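Local coordinates for protein interacting with Hsp90 1 (Saccharomyces cerevisiae, PDB 4CHH), which takes part in pre-rRNA processing and is required for the NOP58-snoRNA interaction, as a component of the R2TP complex that also interacts with Hsp90, at residues A[44-49]-A[148-153]; A[52-57]-A[107-112]; A[59-64]-A[138-143]; A[92-97]-A[113-118]. All blocks are in the same frame, centred on the assembly; numbering follows the deposited sequence.

Contact 1: residues A[44-49]-A[148-153]. With EDO (1,2-ethanediol), chain C.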
loop_
_atom_site.group_PDB
_atom_site.type_symbol
_atom_site.label_atom_id
_atom_site.label_comp_id
_atom_site.label_asym_id
_atom_site.label_seq_id
_atom_site.Cartn_x
_atom_site.Cartn_y
_atom_site.Cartn_z
ATOM N N LEU A 44 -1.466 -15.217 -0.689
ATOM C CA LEU A 44 -0.417 -15.387 0.339
ATOM C C LEU A 44 0.392 -16.685 0.046
ATOM O O LEU A 44 -0.196 -17.761 0.028
ATOM C CB LEU A 44 -1.077 -15.458 1.725
ATOM C CG LEU A 44 -0.158 -15.712 2.943
ATOM C CD1 LEU A 44 0.785 -14.551 3.186
ATOM C CD2 LEU A 44 -0.991 -15.989 4.187
ATOM N N LEU A 45 1.703 -16.596 -0.221
ATOM C CA LEU A 45 2.447 -17.831 -0.500
ATOM C C LEU A 45 3.001 -18.442 0.790
ATOM O O LEU A 45 3.009 -19.667 0.941
ATOM C CB LEU A 45 3.575 -17.625 -1.523
ATOM C CG LEU A 45 3.155 -17.130 -2.924
ATOM C CD1 LEU A 45 4.378 -16.954 -3.813
ATOM C CD2 LEU A 45 2.086 -18.062 -3.590
ATOM N N SER A 46 3.492 -17.601 1.698
ATOM C CA SER A 46 4.031 -18.088 2.975
ATOM C C SER A 46 3.983 -16.976 3.997
ATOM O O SER A 46 3.914 -15.824 3.615
ATOM C CB SER A 46 5.446 -18.645 2.808
ATOM O OG SER A 46 6.335 -17.621 2.417
ATOM N N ALA A 47 3.950 -17.338 5.286
ATOM C CA ALA A 47 3.839 -16.444 6.430
ATOM C C ALA A 47 4.876 -16.881 7.462
ATOM O O ALA A 47 4.770 -17.966 8.019
ATOM C CB ALA A 47 2.421 -16.524 6.998
ATOM N N ASN A 48 5.910 -16.079 7.660
ATOM C CA ASN A 48 7.023 -16.430 8.522
ATOM C C ASN A 48 7.094 -15.455 9.709
ATOM O O ASN A 48 8.143 -15.308 10.340
ATOM C CB ASN A 48 8.322 -16.418 7.640
ATOM C CG ASN A 48 8.169 -17.305 6.392
ATOM O OD1 ASN A 48 8.336 -18.535 6.444
ATOM N ND2 ASN A 48 7.719 -16.730 5.269
ATOM N N GLY A 49 5.985 -14.782 9.977
ATOM C CA GLY A 49 5.896 -13.758 11.017
ATOM C C GLY A 49 5.558 -14.237 12.415
ATOM O O GLY A 49 5.507 -15.436 12.666
ATOM N N SER A 148 6.292 -10.057 7.505
ATOM C CA SER A 148 7.077 -11.259 7.114
ATOM C C SER A 148 6.241 -12.274 6.323
ATOM O O SER A 148 6.257 -13.464 6.620
ATOM C CB SER A 148 7.710 -11.949 8.316
ATOM O OG SER A 148 8.736 -11.121 8.819
ATOM N N VAL A 149 5.535 -11.795 5.300
ATOM C CA VAL A 149 4.735 -12.653 4.428
ATOM C C VAL A 149 5.375 -12.661 3.071
ATOM O O VAL A 149 6.197 -11.802 2.792
ATOM C CB VAL A 149 3.231 -12.206 4.362
ATOM C CG1 VAL A 149 2.571 -12.314 5.738
ATOM C CG2 VAL A 149 3.060 -10.791 3.770
ATOM N N VAL A 150 5.009 -13.633 2.221
ATOM C CA VAL A 150 5.488 -13.699 0.839
ATOM C C VAL A 150 4.224 -13.663 -0.003
ATOM O O VAL A 150 3.328 -14.467 0.246
ATOM C CB VAL A 150 6.424 -14.917 0.545
ATOM C CG1 VAL A 150 6.792 -14.984 -0.945
ATOM C CG2 VAL A 150 7.700 -14.855 1.412
ATOM N N LEU A 151 4.095 -12.671 -0.907
ATOM C CA LEU A 151 2.879 -12.523 -1.738
ATOM C C LEU A 151 3.178 -12.863 -3.192
ATOM O O LEU A 151 4.277 -12.608 -3.650
ATOM C CB LEU A 151 2.287 -11.092 -1.610
ATOM C CG LEU A 151 1.954 -10.626 -0.146
ATOM C CD1 LEU A 151 1.530 -9.163 -0.106
ATOM C CD2 LEU A 151 0.926 -11.510 0.513
ATOM N N CYS A 152 2.232 -13.503 -3.884
ATOM C CA CYS A 152 2.386 -13.926 -5.284
ATOM C C CYS A 152 2.374 -12.726 -6.238
ATOM O O CYS A 152 1.529 -11.844 -6.114
ATOM C CB CYS A 152 1.310 -14.941 -5.677
ATOM S SG CYS A 152 1.635 -15.763 -7.260
ATOM N N ARG A 153 3.342 -12.695 -7.166
ATOM C CA ARG A 153 3.473 -11.688 -8.219
ATOM C C ARG A 153 2.758 -12.171 -9.501
ATOM O O ARG A 153 2.526 -11.374 -10.400
ATOM C CB ARG A 153 4.976 -11.371 -8.507
ATOM C CG ARG A 153 5.795 -10.836 -7.280
ATOM C CD ARG A 153 5.161 -9.610 -6.643
ATOM N NE ARG A 153 6.086 -8.850 -5.789
ATOM C CZ ARG A 153 6.260 -9.036 -4.488
ATOM N NH1 ARG A 153 5.622 -10.014 -3.860
ATOM N NH2 ARG A 153 7.093 -8.258 -3.804
HETATM C C1 EDO C . 1.749 -12.878 10.460
HETATM O O1 EDO C . 2.837 -12.562 11.303
HETATM C C2 EDO C . 2.271 -13.269 9.085
HETATM O O2 EDO C . 3.342 -14.166 9.149
#
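A classic beta bulge marks the antiparallel pairing of strand 44-47 with the short edge strand 149-151 in the sheet of the PIH1 N-terminal domain: L45 and S46 both stand opposite V150. The evidence is in the bonds to V150 O, which accepts L45 N in its carbonyl plane at 2.7 Å and S46 N only weakly. V150 N returns a bond to S46 O at 2.8 Å, rising from above that carbonyl's plane. Past the strand, N48 N reaches S148 O nearly along the C=O axis. On the buried face L44 crosses V149 at about a right angle, its CD1 set 3.6 Å from V149 CB; CG anti to the backbone N (chi1 177°) directs the branch there. On the other face S46 OG lies between backbone N and carbonyl carbon (chi1 64°), 3.2 Å from V150 CG2, and accepts N48 ND2 at 3.3 Å. An alanine at S46 would probably leave the N48 amide less firmly oriented, since that acceptor and the OG packing on V150 would both be gone. Just past the paired residues, an ethanediol molecule, probably from the crystallisation liquor, receives G49 N on its O2 at 2.8 Å.

Contact 2: residues A[52-57]-A[107-112]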
loop_
_atom_site.group_PDB
_atom_site.type_symbol
_atom_site.label_atom_id
_atom_site.label_comp_id
_atom_site.label_asym_id
_atom_site.label_seq_id
_atom_site.Cartn_x
_atom_site.Cartn_y
_atom_site.Cartn_z
ATOM N N LYS A 52 -0.043 -16.403 13.172
ATOM C CA LYS A 52 -0.420 -17.476 12.253
ATOM C C LYS A 52 -1.379 -17.005 11.163
ATOM O O LYS A 52 -2.412 -16.389 11.440
ATOM C CB LYS A 52 -1.059 -18.653 13.007
ATOM C CG LYS A 52 -0.207 -19.223 14.135
ATOM C CD LYS A 52 -1.018 -20.236 14.933
ATOM C CE LYS A 52 -0.479 -20.454 16.322
ATOM N NZ LYS A 52 -1.377 -21.324 17.127
ATOM N N LEU A 53 -1.009 -17.297 9.924
ATOM C CA LEU A 53 -1.811 -17.061 8.719
ATOM C C LEU A 53 -1.850 -18.369 7.944
ATOM O O LEU A 53 -0.945 -19.190 8.109
ATOM C CB LEU A 53 -1.266 -15.909 7.855
ATOM C CG LEU A 53 -1.296 -14.461 8.433
ATOM C CD1 LEU A 53 -0.805 -13.458 7.376
ATOM C CD2 LEU A 53 -2.705 -14.056 8.912
ATOM N N GLN A 54 -2.912 -18.598 7.180
ATOM C CA GLN A 54 -3.049 -19.800 6.344
ATOM C C GLN A 54 -2.485 -19.541 4.941
ATOM O O GLN A 54 -2.982 -18.657 4.246
ATOM C CB GLN A 54 -4.536 -20.220 6.235
ATOM C CG GLN A 54 -5.208 -20.497 7.567
ATOM C CD GLN A 54 -6.627 -20.966 7.386
ATOM O OE1 GLN A 54 -7.464 -20.299 6.763
ATOM N NE2 GLN A 54 -6.931 -22.126 7.936
ATOM N N ASP A 55 -1.468 -20.317 4.512
ATOM C CA ASP A 55 -0.901 -20.207 3.159
ATOM C C ASP A 55 -1.962 -20.460 2.082
ATOM O O ASP A 55 -2.881 -21.265 2.286
ATOM C CB ASP A 55 0.247 -21.213 2.965
ATOM C CG ASP A 55 1.396 -21.079 3.944
ATOM O OD1 ASP A 55 1.487 -20.024 4.619
ATOM O OD2 ASP A 55 2.210 -22.021 4.031
ATOM N N GLY A 56 -1.847 -19.731 0.978
ATOM C CA GLY A 56 -2.740 -19.893 -0.162
ATOM C C GLY A 56 -4.005 -19.060 -0.124
ATOM O O GLY A 56 -4.751 -19.036 -1.101
ATOM N N ARG A 57 -4.244 -18.347 0.975
ATOM C CA ARG A 57 -5.424 -17.501 1.073
ATOM C C ARG A 57 -5.261 -16.232 0.246
ATOM O O ARG A 57 -4.136 -15.766 0.036
ATOM C CB ARG A 57 -5.745 -17.143 2.532
ATOM C CG ARG A 57 -6.038 -18.364 3.416
ATOM C CD ARG A 57 -7.357 -19.020 3.082
ATOM N NE ARG A 57 -7.574 -20.247 3.841
ATOM C CZ ARG A 57 -7.443 -21.466 3.332
ATOM N NH1 ARG A 57 -7.072 -21.630 2.066
ATOM N NH2 ARG A 57 -7.678 -22.532 4.085
ATOM N N GLY A 107 -16.631 -19.012 3.402
ATOM C CA GLY A 107 -16.135 -18.857 4.769
ATOM C C GLY A 107 -14.619 -18.919 4.887
ATOM O O GLY A 107 -14.096 -19.028 6.002
ATOM N N GLN A 108 -13.888 -18.836 3.744
ATOM C CA GLN A 108 -12.430 -18.931 3.812
ATOM C C GLN A 108 -11.819 -17.575 4.097
ATOM O O GLN A 108 -12.250 -16.558 3.555
ATOM C CB GLN A 108 -11.817 -19.559 2.550
ATOM C CG GLN A 108 -12.499 -20.861 2.067
ATOM C CD GLN A 108 -12.610 -21.954 3.116
ATOM O OE1 GLN A 108 -11.638 -22.330 3.784
ATOM N NE2 GLN A 108 -13.807 -22.499 3.270
ATOM N N GLU A 109 -10.822 -17.569 4.983
ATOM C CA GLU A 109 -10.099 -16.361 5.391
ATOM C C GLU A 109 -9.413 -15.641 4.234
ATOM O O GLU A 109 -8.834 -16.289 3.366
ATOM C CB GLU A 109 -8.995 -16.726 6.405
ATOM C CG GLU A 109 -9.481 -17.126 7.776
ATOM C CD GLU A 109 -8.396 -17.336 8.815
ATOM O OE1 GLU A 109 -7.193 -17.385 8.459
ATOM O OE2 GLU A 109 -8.764 -17.452 10.005
ATOM N N CYS A 110 -9.466 -14.303 4.251
ATOM C CA CYS A 110 -8.710 -13.483 3.315
ATOM C C CYS A 110 -8.115 -12.302 4.102
ATOM O O CYS A 110 -8.689 -11.847 5.097
ATOM C CB CYS A 110 -9.503 -13.066 2.074
ATOM S SG CYS A 110 -10.555 -11.612 2.278
ATOM N N TYR A 111 -6.897 -11.905 3.728
ATOM C CA TYR A 111 -6.150 -10.892 4.476
ATOM C C TYR A 111 -6.093 -9.597 3.740
ATOM O O TYR A 111 -5.934 -9.564 2.526
ATOM C CB TYR A 111 -4.755 -11.406 4.849
ATOM C CG TYR A 111 -4.837 -12.791 5.443
ATOM C CD1 TYR A 111 -5.563 -13.032 6.611
ATOM C CD2 TYR A 111 -4.263 -13.878 4.797
ATOM C CE1 TYR A 111 -5.711 -14.321 7.114
ATOM C CE2 TYR A 111 -4.351 -15.162 5.327
ATOM C CZ TYR A 111 -5.091 -15.382 6.474
ATOM O OH TYR A 111 -5.177 -16.651 6.967
ATOM N N VAL A 112 -6.330 -8.527 4.479
ATOM C CA VAL A 112 -6.456 -7.182 3.932
ATOM C C VAL A 112 -5.465 -6.221 4.601
ATOM O O VAL A 112 -5.393 -6.154 5.824
ATOM C CB VAL A 112 -7.928 -6.676 4.075
ATOM C CG1 VAL A 112 -8.112 -5.279 3.494
ATOM C CG2 VAL A 112 -8.927 -7.654 3.447
HETATM O O HOH W 1 -5.050 -18.006 10.825
HETATM O O HOH W 2 -10.022 -20.412 6.048
#
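This is a surface contact of mixed character, in which the loop between strands 29-47 and 58-66 folds over the start of strand 109-118, with the phenol of Y111 at its centre. Two bonds grip the hydroxyl: Q54 N donates to Y111 OH at 3.0 Å along an almost straight line (174°), and Y111 OH in turn donates to the anti lone pair of E109 OE1 at 2.6 Å. The hydroxyl thus relays between loop backbone and carboxylate, which fixes the tip of the ring. Over one ring face L53 places its CD2 as a CH-pi contact, 3.7 Å from the centroid of the Y111 ring and offset toward the rim, while Q54 O lies at the ring edge. R57, ending the type II turn that Q54 begins, bends at chi2 (-70°) so that its CD comes to 3.1 Å from E109 O. R57 NE donates to Q54 OE1 at 2.9 Å; the oxygen lies close to the guanidinium plane, while NE sits above the amide carbonyl plane. Water 2 donates to Q54 OE1 and accepts E109 N, bridging the segments beside that bond. Around this cluster, L44 of strand 29-47 packs on both L53 and Y111, M101 of strand 95-103 touches Y111 and E109, and the backbone of Y111 pairs with K58 and F60 in strand 58-66.

Contact 3: residues A[59-64]-A[138-143]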
loop_
_atom_site.group_PDB
_atom_site.type_symbol
_atom_site.label_atom_id
_atom_site.label_comp_id
_atom_site.label_asym_id
_atom_site.label_seq_id
_atom_site.Cartn_x
_atom_site.Cartn_y
_atom_site.Cartn_z
ATOM N N VAL A 59 -5.403 -12.384 -0.794
ATOM C CA VAL A 59 -4.899 -11.174 -0.180
ATOM C C VAL A 59 -5.425 -9.982 -0.961
ATOM O O VAL A 59 -5.442 -9.990 -2.197
ATOM C CB VAL A 59 -3.333 -11.176 -0.073
ATOM C CG1 VAL A 59 -2.808 -9.786 0.324
ATOM C CG2 VAL A 59 -2.865 -12.213 0.942
ATOM N N PHE A 60 -5.842 -8.957 -0.231
ATOM C CA PHE A 60 -6.274 -7.695 -0.814
ATOM C C PHE A 60 -5.497 -6.554 -0.224
ATOM O O PHE A 60 -5.328 -6.468 0.995
ATOM C CB PHE A 60 -7.765 -7.440 -0.618
ATOM C CG PHE A 60 -8.653 -8.434 -1.312
ATOM C CD1 PHE A 60 -9.027 -9.615 -0.679
ATOM C CD2 PHE A 60 -9.158 -8.172 -2.580
ATOM C CE1 PHE A 60 -9.857 -10.541 -1.320
ATOM C CE2 PHE A 60 -10.011 -9.094 -3.214
ATOM C CZ PHE A 60 -10.344 -10.271 -2.579
ATOM N N ILE A 61 -5.036 -5.672 -1.083
ATOM C CA ILE A 61 -4.332 -4.480 -0.632
ATOM C C ILE A 61 -5.121 -3.266 -1.093
ATOM O O ILE A 61 -5.327 -3.094 -2.291
ATOM C CB ILE A 61 -2.860 -4.421 -1.132
ATOM C CG1 ILE A 61 -2.027 -5.599 -0.612
ATOM C CG2 ILE A 61 -2.249 -3.047 -0.796
ATOM C CD1 ILE A 61 -0.611 -5.842 -1.335
ATOM N N ASN A 62 -5.557 -2.436 -0.143
ATOM C CA ASN A 62 -6.243 -1.195 -0.445
ATOM C C ASN A 62 -5.219 -0.073 -0.679
ATOM O O ASN A 62 -4.646 0.420 0.277
ATOM C CB ASN A 62 -7.221 -0.827 0.700
ATOM C CG ASN A 62 -8.428 -1.755 0.757
ATOM O OD1 ASN A 62 -9.023 -2.084 -0.256
ATOM N ND2 ASN A 62 -8.767 -2.265 1.925
ATOM N N VAL A 63 -4.997 0.324 -1.951
ATOM C CA VAL A 63 -4.114 1.452 -2.284
ATOM C C VAL A 63 -4.965 2.694 -2.105
ATOM O O VAL A 63 -6.013 2.837 -2.723
ATOM C CB VAL A 63 -3.461 1.389 -3.682
ATOM C CG1 VAL A 63 -2.402 2.481 -3.830
ATOM C CG2 VAL A 63 -2.874 0.009 -3.948
ATOM N N CYS A 64 -4.575 3.519 -1.179
ATOM C CA CYS A 64 -5.372 4.651 -0.783
ATOM C C CYS A 64 -4.469 5.849 -0.566
ATOM O O CYS A 64 -3.254 5.713 -0.686
ATOM C CB CYS A 64 -6.167 4.289 0.472
ATOM S SG CYS A 64 -5.161 3.598 1.815
ATOM N N TRP A 138 5.898 -1.877 -4.859
ATOM C CA TRP A 138 6.264 -1.264 -3.566
ATOM C C TRP A 138 5.237 -1.558 -2.476
ATOM O O TRP A 138 5.623 -1.785 -1.325
ATOM C CB TRP A 138 6.425 0.240 -3.697
ATOM C CG TRP A 138 7.705 0.663 -4.361
ATOM C CD1 TRP A 138 8.881 -0.037 -4.415
ATOM C CD2 TRP A 138 7.934 1.888 -5.061
ATOM N NE1 TRP A 138 9.819 0.666 -5.134
ATOM C CE2 TRP A 138 9.286 1.880 -5.493
ATOM C CE3 TRP A 138 7.157 3.035 -5.299
ATOM C CZ2 TRP A 138 9.864 2.962 -6.163
ATOM C CZ3 TRP A 138 7.713 4.080 -6.027
ATOM C CH2 TRP A 138 9.046 4.036 -6.455
ATOM N N CYS A 139 3.931 -1.550 -2.843
ATOM C CA CYS A 139 2.832 -1.883 -1.928
ATOM C C CYS A 139 2.922 -3.343 -1.510
ATOM O O CYS A 139 2.800 -3.630 -0.326
ATOM C CB CYS A 139 1.474 -1.562 -2.553
ATOM S SG CYS A 139 1.155 0.203 -2.713
ATOM N N LEU A 140 3.192 -4.260 -2.461
ATOM C CA LEU A 140 3.364 -5.672 -2.147
ATOM C C LEU A 140 4.558 -5.872 -1.219
ATOM O O LEU A 140 4.441 -6.580 -0.230
ATOM C CB LEU A 140 3.551 -6.510 -3.426
ATOM C CG LEU A 140 2.323 -6.620 -4.338
ATOM C CD1 LEU A 140 2.740 -6.932 -5.764
ATOM C CD2 LEU A 140 1.329 -7.632 -3.814
ATOM N N GLU A 141 5.708 -5.241 -1.532
ATOM C CA GLU A 141 6.900 -5.338 -0.680
ATOM C C GLU A 141 6.637 -4.775 0.706
ATOM O O GLU A 141 7.137 -5.323 1.685
ATOM C CB GLU A 141 8.093 -4.589 -1.311
ATOM C CG GLU A 141 8.595 -5.260 -2.580
ATOM C CD GLU A 141 9.698 -4.544 -3.355
ATOM O OE1 GLU A 141 9.809 -3.298 -3.265
ATOM O OE2 GLU A 141 10.410 -5.233 -4.116
ATOM N N SER A 142 5.849 -3.682 0.800
ATOM C CA SER A 142 5.544 -3.074 2.104
ATOM C C SER A 142 4.825 -4.037 3.031
ATOM O O SER A 142 5.158 -4.061 4.211
ATOM C CB SER A 142 4.734 -1.791 1.953
ATOM O OG SER A 142 5.488 -0.879 1.178
ATOM N N CYS A 143 3.841 -4.824 2.524
ATOM C CA CYS A 143 3.113 -5.778 3.379
ATOM C C CYS A 143 4.025 -6.922 3.756
ATOM O O CYS A 143 3.982 -7.393 4.894
ATOM C CB CYS A 143 1.837 -6.269 2.690
ATOM S SG CYS A 143 0.746 -4.922 2.150
#
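Helix-on-sheet packing joins strand 59-64 to helix 138-143 in the buried core of the PIH1 N-terminal domain, where helix 129-147 lies against the mixed sheet. The axes of the two short segments approach to 10.0 Å and cross at 119°, so the helix runs across the strand and meets it through I61, which points at the helix, and V63 beside it. I61 is the main bump. Its CG1 stands anti to the carbonyl carbon (chi1 -61°) and its chain is extended at chi2 (166°), which sends CD1 into the hollow bounded by L140 and C143, residues on successive turns of the helix. One wall is L140 CD2, 3.6 Å from I61 CD1, with the leucine crossing the isoleucine at about a right angle; the other is C143 SG, 3.9 Å from I61 CD1. The second branch of the isoleucine, CG2, lies looser against C139 CB at 4.4 Å. No hydrogen bond crosses between the two segments; the contact is apolar packing. L151 of the edge strand touches I61, L140 and C143, so it closes the hollow from beside the helix, while C115 of strand 109-118 packs on I61 within the sheet. V63, a smaller bump further along the strand, ends the contact on sulphur: V63 CG2 meets C139 SG at 4.2 Å.

Contact 4: residues A[92-97]-A[113-118]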
loop_
_atom_site.group_PDB
_atom_site.type_symbol
_atom_site.label_atom_id
_atom_site.label_comp_id
_atom_site.label_asym_id
_atom_site.label_seq_id
_atom_site.Cartn_x
_atom_site.Cartn_y
_atom_site.Cartn_z
ATOM N N ILE A 92 7.970 6.445 -3.765
ATOM C CA ILE A 92 6.721 7.014 -3.273
ATOM C C ILE A 92 6.599 6.523 -1.804
ATOM O O ILE A 92 6.495 5.310 -1.610
ATOM C CB ILE A 92 5.489 6.617 -4.143
ATOM C CG1 ILE A 92 5.507 7.310 -5.517
ATOM C CG2 ILE A 92 4.168 6.885 -3.387
ATOM C CD1 ILE A 92 4.341 6.934 -6.490
ATOM N N PRO A 93 6.646 7.388 -0.760
ATOM C CA PRO A 93 6.472 6.870 0.620
ATOM C C PRO A 93 5.106 6.166 0.807
ATOM O O PRO A 93 4.088 6.609 0.265
ATOM C CB PRO A 93 6.579 8.134 1.488
ATOM C CG PRO A 93 7.388 9.124 0.620
ATOM C CD PRO A 93 6.835 8.857 -0.761
ATOM N N ILE A 94 5.112 5.032 1.520
ATOM C CA ILE A 94 3.902 4.256 1.812
ATOM C C ILE A 94 3.777 4.062 3.325
ATOM O O ILE A 94 4.731 3.630 3.958
ATOM C CB ILE A 94 3.871 2.873 1.072
ATOM C CG1 ILE A 94 4.118 3.037 -0.460
ATOM C CG2 ILE A 94 2.524 2.128 1.347
ATOM C CD1 ILE A 94 4.567 1.849 -1.157
ATOM N N ILE A 95 2.586 4.319 3.871
ATOM C CA ILE A 95 2.251 4.007 5.243
ATOM C C ILE A 95 1.248 2.837 5.158
ATOM O O ILE A 95 0.177 2.963 4.561
ATOM C CB ILE A 95 1.752 5.232 6.064
ATOM C CG1 ILE A 95 2.879 6.313 6.161
ATOM C CG2 ILE A 95 1.350 4.755 7.494
ATOM C CD1 ILE A 95 2.438 7.690 6.584
ATOM N N THR A 96 1.635 1.688 5.717
ATOM C CA THR A 96 0.866 0.443 5.641
ATOM C C THR A 96 0.257 0.123 6.978
ATOM O O THR A 96 0.926 0.197 8.011
ATOM C CB THR A 96 1.770 -0.710 5.152
ATOM O OG1 THR A 96 2.411 -0.288 3.956
ATOM C CG2 THR A 96 1.007 -1.993 4.884
ATOM N N SER A 97 -1.005 -0.274 6.950
ATOM C CA SER A 97 -1.724 -0.645 8.156
ATOM C C SER A 97 -1.326 -2.037 8.621
ATOM O O SER A 97 -0.722 -2.803 7.870
ATOM C CB SER A 97 -3.224 -0.602 7.873
ATOM O OG SER A 97 -3.626 -1.679 7.037
ATOM N N TRP A 113 -4.731 -5.461 3.780
ATOM C CA TRP A 113 -3.829 -4.392 4.213
ATOM C C TRP A 113 -4.210 -3.113 3.526
ATOM O O TRP A 113 -4.656 -3.147 2.375
ATOM C CB TRP A 113 -2.363 -4.692 3.824
ATOM C CG TRP A 113 -1.608 -5.656 4.671
ATOM C CD1 TRP A 113 -0.728 -5.339 5.663
ATOM C CD2 TRP A 113 -1.468 -7.076 4.446
ATOM N NE1 TRP A 113 -0.087 -6.477 6.107
ATOM C CE2 TRP A 113 -0.512 -7.555 5.376
ATOM C CE3 TRP A 113 -2.066 -7.991 3.559
ATOM C CZ2 TRP A 113 -0.155 -8.909 5.461
ATOM C CZ3 TRP A 113 -1.702 -9.336 3.631
ATOM C CH2 TRP A 113 -0.747 -9.784 4.563
ATOM N N ASP A 114 -3.969 -1.978 4.176
ATOM C CA ASP A 114 -4.164 -0.682 3.512
ATOM C C ASP A 114 -2.776 -0.108 3.269
ATOM O O ASP A 114 -1.941 -0.174 4.168
ATOM C CB ASP A 114 -5.026 0.306 4.325
ATOM C CG ASP A 114 -6.384 -0.222 4.767
ATOM O OD1 ASP A 114 -7.035 -0.934 3.976
ATOM O OD2 ASP A 114 -6.788 0.068 5.914
ATOM N N CYS A 115 -2.519 0.406 2.078
ATOM C CA CYS A 115 -1.233 1.040 1.722
ATOM C C CYS A 115 -1.549 2.466 1.298
ATOM O O CYS A 115 -2.074 2.668 0.206
ATOM C CB CYS A 115 -0.525 0.261 0.604
ATOM S SG CYS A 115 0.264 -1.270 1.148
ATOM N N CYS A 116 -1.258 3.443 2.171
ATOM C CA CYS A 116 -1.596 4.841 1.982
ATOM C C CYS A 116 -0.415 5.651 1.480
ATOM O O CYS A 116 0.662 5.647 2.074
ATOM C CB CYS A 116 -2.152 5.421 3.287
ATOM S SG CYS A 116 -3.051 6.972 3.088
ATOM N N ILE A 117 -0.636 6.367 0.386
ATOM C CA ILE A 117 0.397 7.201 -0.228
ATOM C C ILE A 117 -0.084 8.643 -0.229
ATOM O O ILE A 117 -1.257 8.904 0.063
ATOM C CB ILE A 117 0.762 6.700 -1.665
ATOM C CG1 ILE A 117 -0.469 6.816 -2.644
ATOM C CG2 ILE A 117 1.371 5.290 -1.611
ATOM C CD1 ILE A 117 -0.218 6.480 -4.125
ATOM N N ASN A 118 0.808 9.579 -0.569
ATOM C CA ASN A 118 0.420 10.972 -0.671
ATOM C C ASN A 118 -0.561 11.117 -1.823
ATOM O O ASN A 118 -0.394 10.475 -2.853
ATOM C CB ASN A 118 1.637 11.861 -0.878
ATOM C CG ASN A 118 1.302 13.317 -0.955
ATOM O OD1 ASN A 118 1.085 13.858 -2.046
ATOM N ND2 ASN A 118 1.185 13.967 0.209
HETATM O O HOH W 3 3.563 9.076 -0.833
#
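The two arms of a beta hairpin, strands 95-103 and 109-118, run antiparallel here, with I95 and C116 projecting to one face of the sheet and T96 and C115 to the other. I95 and C116 form the hydrogen-bonded pair, with I95 N to C116 O at 2.9 Å and C116 N to I95 O at 2.8 Å. I94 and I117 lie side by side pointing the same way, I94 CG1 being 3.7 Å from I117 CG2, while I92 crosses I117 obliquely and sets its own CG2 against the same methyl. The other branch of I94, CG2, rests on C115 CB at 3.7 Å. T96 crosses W113 obliquely, its CG2 reaching W113 CD1 at 3.8 Å, neither over the ring face nor at its edge; S97 O sits at the indole edge, 3.4 Å from W113 CD1. S97 OG occupies the crowded position between backbone N and carbonyl carbon (chi1 72°), where it accepts D114 N at 2.9 Å; S97 N donates to D114 O at the same length. An alanine at S97 would probably leave D114 N without this acceptor and weaken the end of the pairing. Beyond the two arms, helix 129-147 covers I94 and T96 through S142 and binds W113 NE1 at D147, helix 119-127 packs on I92 and I117, and strand 58-66 pairs in parallel along the other edge of strand 109-118.

In the fold
All four contacts reach one mixed sheet. Contacts 3 and 4 form the middle, each centred about 4 Å from the centre of the chain and about 8 Å from one another; probable hydrogen bonds from N62 N to W113 O and from C115 N to N62 O, between parallel strands, join them. Contacts 1 and 2 lie further out, with centres about 11 Å apart, and are stitched by L44, whose O and N probably pair with G56 N and R57 O. F60 N probably links contact 3 to Y111 O of contact 2. V149 touches W113, tying contacts 1 and 4 although their centres are about 18 Å apart. The ethanediol lies beside contact 1, near L53 of contact 2.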